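Local coordinates for translation initiation factor eIF2b-like protein (PDB 4ZEM), which serves as the beta subunit of eIF2B, the decameric complex thought to drive guanine-nucleotide exchange on eIF2 during translation initiation, at residues V56-K61 and E162-I167; R216-L221 and G247-N252; P300-C305 and V359-L364. All blocks are in the same frame, centred on the assembly; numbering follows the deposited sequence.

Interaction 1 (V56-K61 and E162-I167)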
loop_
_atom_site.group_PDB
_atom_site.type_symbol
_atom_site.label_atom_id
_atom_site.label_comp_id
_atom_site.label_asym_id
_atom_site.label_seq_id
_atom_site.Cartn_x
_atom_site.Cartn_y
_atom_site.Cartn_z
ATOM N N VAL A 56 8.962 -16.561 5.632
ATOM C CA VAL A 56 9.812 -16.367 6.802
ATOM C C VAL A 56 9.154 -16.968 8.040
ATOM O O VAL A 56 9.797 -17.668 8.816
ATOM C CB VAL A 56 10.109 -14.869 7.033
ATOM C CG1 VAL A 56 10.776 -14.645 8.376
ATOM C CG2 VAL A 56 10.970 -14.324 5.909
ATOM N N VAL A 57 7.860 -16.713 8.205
ATOM C CA VAL A 57 7.107 -17.282 9.318
ATOM C C VAL A 57 7.122 -18.805 9.224
ATOM O O VAL A 57 7.300 -19.499 10.223
ATOM C CB VAL A 57 5.653 -16.767 9.352
ATOM C CG1 VAL A 57 4.850 -17.499 10.417
ATOM C CG2 VAL A 57 5.634 -15.267 9.608
ATOM N N ALA A 58 6.941 -19.315 8.012
ATOM C CA ALA A 58 6.875 -20.754 7.775
ATOM C C ALA A 58 8.212 -21.492 7.906
ATOM O O ALA A 58 8.279 -22.536 8.542
ATOM C CB ALA A 58 6.285 -21.018 6.397
ATOM N N LYS A 59 9.265 -20.972 7.284
ATOM C CA LYS A 59 10.524 -21.704 7.190
ATOM C C LYS A 59 11.643 -21.298 8.154
ATOM O O LYS A 59 12.543 -22.097 8.403
ATOM C CB LYS A 59 11.051 -21.624 5.759
ATOM C CG LYS A 59 10.096 -22.179 4.714
ATOM C CD LYS A 59 10.757 -22.204 3.348
ATOM C CE LYS A 59 9.986 -23.064 2.363
ATOM N NZ LYS A 59 10.805 -23.371 1.156
ATOM N N SER A 60 11.631 -20.071 8.670
ATOM C CA SER A 60 12.699 -19.656 9.586
ATOM C C SER A 60 12.622 -20.425 10.914
ATOM O O SER A 60 11.589 -21.009 11.242
ATOM C CB SER A 60 12.659 -18.146 9.832
ATOM O OG SER A 60 11.624 -17.797 10.732
ATOM N N LYS A 61 13.715 -20.406 11.678
ATOM C CA LYS A 61 13.756 -20.989 13.024
ATOM C C LYS A 61 13.439 -20.007 14.158
ATOM O O LYS A 61 14.055 -18.947 14.252
ATOM C CB LYS A 61 15.144 -21.587 13.279
ATOM C CG LYS A 61 15.587 -22.648 12.293
ATOM C CD LYS A 61 17.047 -23.008 12.526
ATOM C CE LYS A 61 17.663 -23.639 11.292
ATOM N NZ LYS A 61 17.222 -25.050 11.132
ATOM N N GLU A 162 -1.654 -19.868 12.470
ATOM C CA GLU A 162 -2.571 -18.737 12.530
ATOM C C GLU A 162 -1.971 -17.471 11.907
ATOM O O GLU A 162 -2.671 -16.704 11.242
ATOM C CB GLU A 162 -2.985 -18.472 13.979
ATOM C CG GLU A 162 -4.460 -18.123 14.153
ATOM C CD GLU A 162 -5.398 -19.286 13.840
ATOM O OE1 GLU A 162 -6.628 -19.081 13.902
ATOM O OE2 GLU A 162 -4.919 -20.401 13.535
ATOM N N VAL A 163 -0.676 -17.254 12.126
ATOM C CA VAL A 163 0.013 -16.098 11.558
ATOM C C VAL A 163 0.073 -16.167 10.038
ATOM O O VAL A 163 -0.168 -15.169 9.355
ATOM C CB VAL A 163 1.443 -15.959 12.117
ATOM C CG1 VAL A 163 2.242 -14.940 11.312
ATOM C CG2 VAL A 163 1.399 -15.572 13.583
ATOM N N MET A 164 0.376 -17.348 9.509
ATOM C CA MET A 164 0.442 -17.525 8.064
ATOM C C MET A 164 -0.907 -17.227 7.412
ATOM O O MET A 164 -0.976 -16.593 6.355
ATOM C CB MET A 164 0.881 -18.954 7.726
ATOM C CG MET A 164 2.341 -19.261 8.037
ATOM S SD MET A 164 2.809 -20.992 7.766
ATOM C CE MET A 164 2.462 -21.180 6.021
ATOM N N ASP A 165 -1.977 -17.671 8.062
ATOM C CA ASP A 165 -3.334 -17.377 7.619
ATOM C C ASP A 165 -3.600 -15.869 7.578
ATOM O O ASP A 165 -4.169 -15.351 6.612
ATOM C CB ASP A 165 -4.342 -18.093 8.521
ATOM C CG ASP A 165 -4.602 -19.525 8.071
ATOM O OD1 ASP A 165 -4.214 -19.871 6.934
ATOM O OD2 ASP A 165 -5.185 -20.306 8.849
ATOM N N GLY A 166 -3.188 -15.171 8.631
ATOM C CA GLY A 166 -3.387 -13.736 8.735
ATOM C C GLY A 166 -2.641 -12.991 7.646
ATOM O O GLY A 166 -3.128 -11.981 7.115
ATOM N N ILE A 167 -1.449 -13.487 7.316
ATOM C CA ILE A 167 -0.648 -12.900 6.247
ATOM C C ILE A 167 -1.318 -13.092 4.885
ATOM O O ILE A 167 -1.240 -12.215 4.022
ATOM C CB ILE A 167 0.775 -13.488 6.225
ATOM C CG1 ILE A 167 1.495 -13.163 7.538
ATOM C CG2 ILE A 167 1.576 -12.917 5.064
ATOM C CD1 ILE A 167 2.966 -13.542 7.538
#

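Interaction 2 (R216-L221 and G247-N252)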
loop_
_atom_site.group_PDB
_atom_site.type_symbol
_atom_site.label_atom_id
_atom_site.label_comp_id
_atom_site.label_asym_id
_atom_site.label_seq_id
_atom_site.Cartn_x
_atom_site.Cartn_y
_atom_site.Cartn_z
ATOM N N ARG A 216 -21.806 9.021 -16.583
ATOM C CA ARG A 216 -21.398 9.644 -17.830
ATOM C C ARG A 216 -20.647 10.926 -17.475
ATOM O O ARG A 216 -21.226 11.838 -16.887
ATOM C CB ARG A 216 -22.613 9.937 -18.712
ATOM C CG ARG A 216 -22.293 10.443 -20.109
ATOM C CD ARG A 216 -23.231 11.572 -20.524
ATOM N NE ARG A 216 -23.137 12.722 -19.624
ATOM C CZ ARG A 216 -24.170 13.316 -19.039
ATOM N NH1 ARG A 216 -25.402 12.867 -19.236
ATOM N NH2 ARG A 216 -23.966 14.359 -18.247
ATOM N N PHE A 217 -19.366 11.002 -17.826
ATOM C CA PHE A 217 -18.551 12.153 -17.439
ATOM C C PHE A 217 -17.320 12.306 -18.328
ATOM O O PHE A 217 -17.150 11.581 -19.311
ATOM C CB PHE A 217 -18.126 12.052 -15.961
ATOM C CG PHE A 217 -17.225 10.883 -15.651
ATOM C CD1 PHE A 217 -17.729 9.586 -15.610
ATOM C CD2 PHE A 217 -15.886 11.085 -15.327
ATOM C CE1 PHE A 217 -16.900 8.506 -15.311
ATOM C CE2 PHE A 217 -15.058 10.007 -15.016
ATOM C CZ PHE A 217 -15.569 8.715 -15.016
ATOM N N THR A 218 -16.498 13.300 -18.008
ATOM C CA THR A 218 -15.306 13.608 -18.785
ATOM C C THR A 218 -14.039 13.503 -17.944
ATOM O O THR A 218 -13.979 14.016 -16.825
ATOM C CB THR A 218 -15.412 15.028 -19.400
ATOM O OG1 THR A 218 -16.573 15.097 -20.239
ATOM C CG2 THR A 218 -14.186 15.366 -20.223
ATOM N N VAL A 219 -13.015 12.865 -18.497
ATOM C CA VAL A 219 -11.740 12.750 -17.806
ATOM C C VAL A 219 -10.664 13.563 -18.518
ATOM O O VAL A 219 -10.448 13.417 -19.722
ATOM C CB VAL A 219 -11.299 11.276 -17.700
ATOM C CG1 VAL A 219 -9.901 11.160 -17.113
ATOM C CG2 VAL A 219 -12.283 10.508 -16.859
ATOM N N ILE A 220 -9.986 14.415 -17.757
ATOM C CA ILE A 220 -8.896 15.216 -18.291
ATOM C C ILE A 220 -7.572 14.649 -17.786
ATOM O O ILE A 220 -7.355 14.520 -16.578
ATOM C CB ILE A 220 -9.017 16.699 -17.889
ATOM C CG1 ILE A 220 -10.348 17.293 -18.369
ATOM C CG2 ILE A 220 -7.846 17.498 -18.440
ATOM C CD1 ILE A 220 -11.471 17.192 -17.354
ATOM N N LEU A 221 -6.716 14.250 -18.719
ATOM C CA LEU A 221 -5.433 13.670 -18.361
ATOM C C LEU A 221 -4.334 14.714 -18.510
ATOM O O LEU A 221 -4.094 15.227 -19.605
ATOM C CB LEU A 221 -5.145 12.445 -19.225
ATOM C CG LEU A 221 -6.165 11.309 -19.112
ATOM C CD1 LEU A 221 -5.947 10.308 -20.211
ATOM C CD2 LEU A 221 -6.048 10.617 -17.771
ATOM N N GLY A 247 -17.992 5.162 -22.620
ATOM C CA GLY A 247 -18.892 6.280 -22.833
ATOM C C GLY A 247 -18.335 7.558 -22.232
ATOM O O GLY A 247 -19.008 8.582 -22.181
ATOM N N VAL A 248 -17.084 7.506 -21.791
ATOM C CA VAL A 248 -16.486 8.661 -21.149
ATOM C C VAL A 248 -15.597 9.434 -22.119
ATOM O O VAL A 248 -14.745 8.861 -22.801
ATOM C CB VAL A 248 -15.671 8.230 -19.903
ATOM C CG1 VAL A 248 -14.762 9.353 -19.414
ATOM C CG2 VAL A 248 -16.616 7.820 -18.799
ATOM N N SER A 249 -15.831 10.741 -22.184
ATOM C CA SER A 249 -15.007 11.645 -22.974
ATOM C C SER A 249 -13.669 11.881 -22.292
ATOM O O SER A 249 -13.580 11.909 -21.062
ATOM C CB SER A 249 -15.737 12.973 -23.224
ATOM O OG SER A 249 -16.912 12.752 -23.992
ATOM N N THR A 250 -12.624 12.022 -23.098
ATOM C CA THR A 250 -11.285 12.264 -22.573
ATOM C C THR A 250 -10.665 13.496 -23.199
ATOM O O THR A 250 -10.822 13.757 -24.397
ATOM C CB THR A 250 -10.349 11.056 -22.781
ATOM O OG1 THR A 250 -10.396 10.644 -24.156
ATOM C CG2 THR A 250 -10.784 9.898 -21.903
ATOM N N ILE A 251 -9.984 14.263 -22.356
ATOM C CA ILE A 251 -9.325 15.480 -22.781
ATOM C C ILE A 251 -7.834 15.404 -22.500
ATOM O O ILE A 251 -7.415 14.997 -21.422
ATOM C CB ILE A 251 -9.936 16.707 -22.073
ATOM C CG1 ILE A 251 -11.397 16.877 -22.511
ATOM C CG2 ILE A 251 -9.122 17.965 -22.364
ATOM C CD1 ILE A 251 -12.140 18.031 -21.849
ATOM N N ASN A 252 -7.035 15.753 -23.498
ATOM C CA ASN A 252 -5.597 15.879 -23.316
ATOM C C ASN A 252 -5.236 17.345 -23.181
ATOM O O ASN A 252 -5.612 18.162 -24.019
ATOM C CB ASN A 252 -4.827 15.240 -24.473
ATOM C CG ASN A 252 -4.624 13.753 -24.279
ATOM O OD1 ASN A 252 -4.221 13.303 -23.204
ATOM N ND2 ASN A 252 -4.912 12.976 -25.317
HETATM O O HOH W 1 -18.819 11.397 -22.222
#

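Interaction 3 (P300-C305 and V359-L364)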
loop_
_atom_site.group_PDB
_atom_site.type_symbol
_atom_site.label_atom_id
_atom_site.label_comp_id
_atom_site.label_asym_id
_atom_site.label_seq_id
_atom_site.Cartn_x
_atom_site.Cartn_y
_atom_site.Cartn_z
ATOM N N PRO A 300 -12.113 20.298 -5.231
ATOM C CA PRO A 300 -11.802 19.226 -4.278
ATOM C C PRO A 300 -10.654 18.348 -4.758
ATOM O O PRO A 300 -10.631 17.902 -5.909
ATOM C CB PRO A 300 -13.107 18.427 -4.214
ATOM C CG PRO A 300 -14.157 19.420 -4.572
ATOM C CD PRO A 300 -13.526 20.265 -5.643
ATOM N N VAL A 301 -9.721 18.082 -3.854
ATOM C CA VAL A 301 -8.576 17.248 -4.164
ATOM C C VAL A 301 -8.789 15.901 -3.502
ATOM O O VAL A 301 -8.930 15.819 -2.283
ATOM C CB VAL A 301 -7.253 17.875 -3.679
ATOM C CG1 VAL A 301 -6.106 16.919 -3.910
ATOM C CG2 VAL A 301 -6.992 19.192 -4.386
ATOM N N ILE A 302 -8.842 14.854 -4.318
ATOM C CA ILE A 302 -9.110 13.511 -3.823
ATOM C C ILE A 302 -7.885 12.634 -4.029
ATOM O O ILE A 302 -7.360 12.519 -5.146
ATOM C CB ILE A 302 -10.333 12.836 -4.520
ATOM C CG1 ILE A 302 -11.615 13.654 -4.354
ATOM C CG2 ILE A 302 -10.574 11.448 -3.964
ATOM C CD1 ILE A 302 -11.887 14.628 -5.474
ATOM N N ALA A 303 -7.443 11.998 -2.950
ATOM C CA ALA A 303 -6.307 11.093 -3.024
ATOM C C ALA A 303 -6.788 9.660 -2.892
ATOM O O ALA A 303 -7.460 9.302 -1.919
ATOM C CB ALA A 303 -5.299 11.413 -1.938
ATOM N N LEU A 304 -6.447 8.846 -3.885
ATOM C CA LEU A 304 -6.780 7.427 -3.856
ATOM C C LEU A 304 -5.650 6.697 -3.166
ATOM O O LEU A 304 -4.505 6.760 -3.616
ATOM C CB LEU A 304 -6.989 6.871 -5.265
ATOM C CG LEU A 304 -8.394 6.864 -5.864
ATOM C CD1 LEU A 304 -9.110 8.178 -5.643
ATOM C CD2 LEU A 304 -8.310 6.531 -7.334
ATOM N N CYS A 305 -5.949 6.059 -2.041
ATOM C CA CYS A 305 -4.937 5.289 -1.324
ATOM C C CYS A 305 -5.525 4.149 -0.502
ATOM O O CYS A 305 -6.436 4.355 0.296
ATOM C CB CYS A 305 -4.145 6.220 -0.411
ATOM S SG CYS A 305 -5.206 7.408 0.443
ATOM N N VAL A 359 -10.014 14.873 0.390
ATOM C CA VAL A 359 -10.514 13.541 0.689
ATOM C C VAL A 359 -9.425 12.484 0.528
ATOM O O VAL A 359 -8.655 12.519 -0.432
ATOM C CB VAL A 359 -11.699 13.164 -0.225
ATOM C CG1 VAL A 359 -12.176 11.749 0.072
ATOM C CG2 VAL A 359 -12.833 14.152 -0.071
ATOM N N TYR A 360 -9.357 11.560 1.484
ATOM C CA TYR A 360 -8.519 10.377 1.354
ATOM C C TYR A 360 -9.468 9.243 1.041
ATOM O O TYR A 360 -10.245 8.817 1.895
ATOM C CB TYR A 360 -7.735 10.083 2.634
ATOM C CG TYR A 360 -6.917 11.252 3.107
ATOM C CD1 TYR A 360 -7.484 12.240 3.905
ATOM C CD2 TYR A 360 -5.587 11.387 2.734
ATOM C CE1 TYR A 360 -6.751 13.320 4.329
ATOM C CE2 TYR A 360 -4.843 12.469 3.153
ATOM C CZ TYR A 360 -5.427 13.430 3.954
ATOM O OH TYR A 360 -4.690 14.509 4.377
ATOM N N LEU A 361 -9.430 8.764 -0.190
ATOM C CA LEU A 361 -10.366 7.730 -0.584
ATOM C C LEU A 361 -9.690 6.372 -0.465
ATOM O O LEU A 361 -8.767 6.048 -1.214
ATOM C CB LEU A 361 -10.891 7.989 -2.001
ATOM C CG LEU A 361 -11.947 7.017 -2.525
ATOM C CD1 LEU A 361 -13.018 6.810 -1.499
ATOM C CD2 LEU A 361 -12.564 7.566 -3.788
ATOM N N THR A 362 -10.181 5.576 0.478
ATOM C CA THR A 362 -9.542 4.314 0.839
ATOM C C THR A 362 -10.460 3.124 0.585
ATOM O O THR A 362 -11.632 3.292 0.257
ATOM C CB THR A 362 -9.131 4.309 2.333
ATOM O OG1 THR A 362 -10.299 4.137 3.151
ATOM C CG2 THR A 362 -8.456 5.614 2.709
ATOM N N ASN A 363 -9.927 1.922 0.759
ATOM C CA ASN A 363 -10.725 0.704 0.643
ATOM C C ASN A 363 -11.878 0.683 1.646
ATOM O O ASN A 363 -12.864 -0.028 1.459
ATOM C CB ASN A 363 -9.853 -0.534 0.830
ATOM C CG ASN A 363 -8.799 -0.345 1.896
ATOM O OD1 ASN A 363 -7.956 0.551 1.805
ATOM N ND2 ASN A 363 -8.876 -1.150 2.947
ATOM N N LEU A 364 -11.706 1.419 2.740
ATOM C CA LEU A 364 -12.744 1.616 3.752
ATOM C C LEU A 364 -13.748 2.722 3.379
ATOM O O LEU A 364 -14.786 2.869 4.015
ATOM C CB LEU A 364 -12.095 1.931 5.099
ATOM C CG LEU A 364 -11.079 0.883 5.555
ATOM C CD1 LEU A 364 -10.463 1.258 6.897
ATOM C CD2 LEU A 364 -11.742 -0.488 5.614
#

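Interaction 1 (V56-K61 and E162-I167)
Val57, near the end of helix 43-59, packs against Val163, Met164 and Ile167 of helix 154-182 in the N-terminal helical part of the subunit. Val57 points at the partner helix and divides its two methyls between three residues. CG1, anti to the backbone N (chi1 173°), reaches Val163 CG1 at 3.8 Å and Met164 CG at 3.9 Å. CG2 lies 3.8 Å from Ile167 CD1, one turn further along the partner, and is also close to Val163 CG1. The Met164 chain runs past Val57 in the opposite direction. Its SD lies 3.7 Å from Ala58 CB, and the bend at chi3 (60°) folds CE back to 3.8 Å from the same atom. This apolar seam belongs to a helical bundle, in which helix 65-82 touches Val57 through Leu68 and helix 88-104 covers Val163 and Ile167 through Ile100, Val96 and Leu99. Helix 43-59 stops just beyond the contact. There Val56 O accepts both Ser60 N at 3.0 Å and Ser60 OG at 2.7 Å, which approach from opposite faces of the carbonyl plane.

Interaction 2 (R216-L221 and G247-N252)
A chi1 of 64° puts the CG of Phe217 between its own backbone N and carbonyl carbon, and a chi1 of 166° sets Val248 CG1 anti to the backbone N, which leaves CG2 beside that N and over a face of the ring. Val248 CG2 stands 4.0 Å from the Phe217 ring centroid, a CH-pi contact nearest to CE1. The other methyl, CG1, meets Val219 CG2 at 3.7 Å. On the reverse face of the sheet Ile220 packs alongside Ile251, CG1 against CB, while Thr218 CG2 touches Ile251 CD1 at 3.7 Å. The backbones pair as parallel strands: Val219 N donates to Ser249 O (2.8 Å), Ile251 N to Val219 O (2.8 Å) and Leu221 N to Ile251 O, with a more bent bond from Ser249 N to Phe217 O where the pairing begins. A water there donates to Gly247 O at 2.8 Å and bonds with Ser249 OG. Gly247 closes helix 237-246 in a Schellman motif, and that helix makes the beta-alpha-beta crossover between the two strands. Strand 249-252 is the edge of the sheet within the chain, strand 194-198 lies beyond strand 218-222, and helix 202-214 covers Phe217, Val219 and Val248.

Interaction 3 (P300-C305 and V359-L364)
Leu304 and Leu361 run alongside each other in the same direction. Leu361 holds CG anti to the backbone N (chi1 -177°), and from there its CD2 reaches Leu304 CD1 at 4.0 Å. Separately, Leu361 CB packs on Ile302 CG2 at 4.0 Å. Ile302 turns its other branch to Val359, CG1 lying 4.2 Å from CB, so the four aliphatic residues form one continuous patch on a single face of the sheet. Ala303 and Tyr360 point to the reverse face.

Beneath the side chains, the backbones are joined by hydrogen bonds that alternate in direction, as parallel strands require. Val359 N donates to Val301 O, Ala303 N to Val359 O, Leu361 N to Ala303 O at 2.7 Å, and Cys305 N to Leu361 O. The middle two are nearly aligned with the carbonyl they enter; the last comes in tilted by 27° from the carbonyl plane. Strand 301-304 ends at that bond, but Thr362, the last residue of the other strand, still brings its CA hydrogen to Cys305 O.

The pair belongs to the mainly parallel sheet of a Rossmann-like alpha/beta domain, consistent with the family's clan. Strand 301-304 also bonds through its backbone to strand 267-271, whereas strand 359-362 is followed by the short antiparallel strand 365-367.

Further out, Phe207 of helix 202-214 and Ile181 of helix 154-182 both rest on Leu304 and Leu361, covering the leucine end of the patch. On the reverse face the Tyr360 hydroxyl is hydrogen-bonded to Gly279 O. Two more side chains fix the turn after strand 359-362: Thr362 OG1 bonds to Gly365 O, and Asn363 OD1 accepts from Val307 N.

Overall arrangement
The three contacts follow one another along the chain and illustrate how a two-part subunit is assembled. Interaction 1 lies in the helical part, on the other side of the chain's centre from interactions 2 and 3, which join strands of one sheet. Its centre is about 45 Å from that of interaction 2 and about 32 Å from that of interaction 3. Helix 154-182 spans the latter gap: it supplies 162-167 and, near its far end, packs on the leucines of interaction 3. Interactions 2 and 3 have centres about 20 Å apart and nearest atoms about 11 Å apart; helix 202-214 touches side chains of both. None of the three contacts includes a bound ligand.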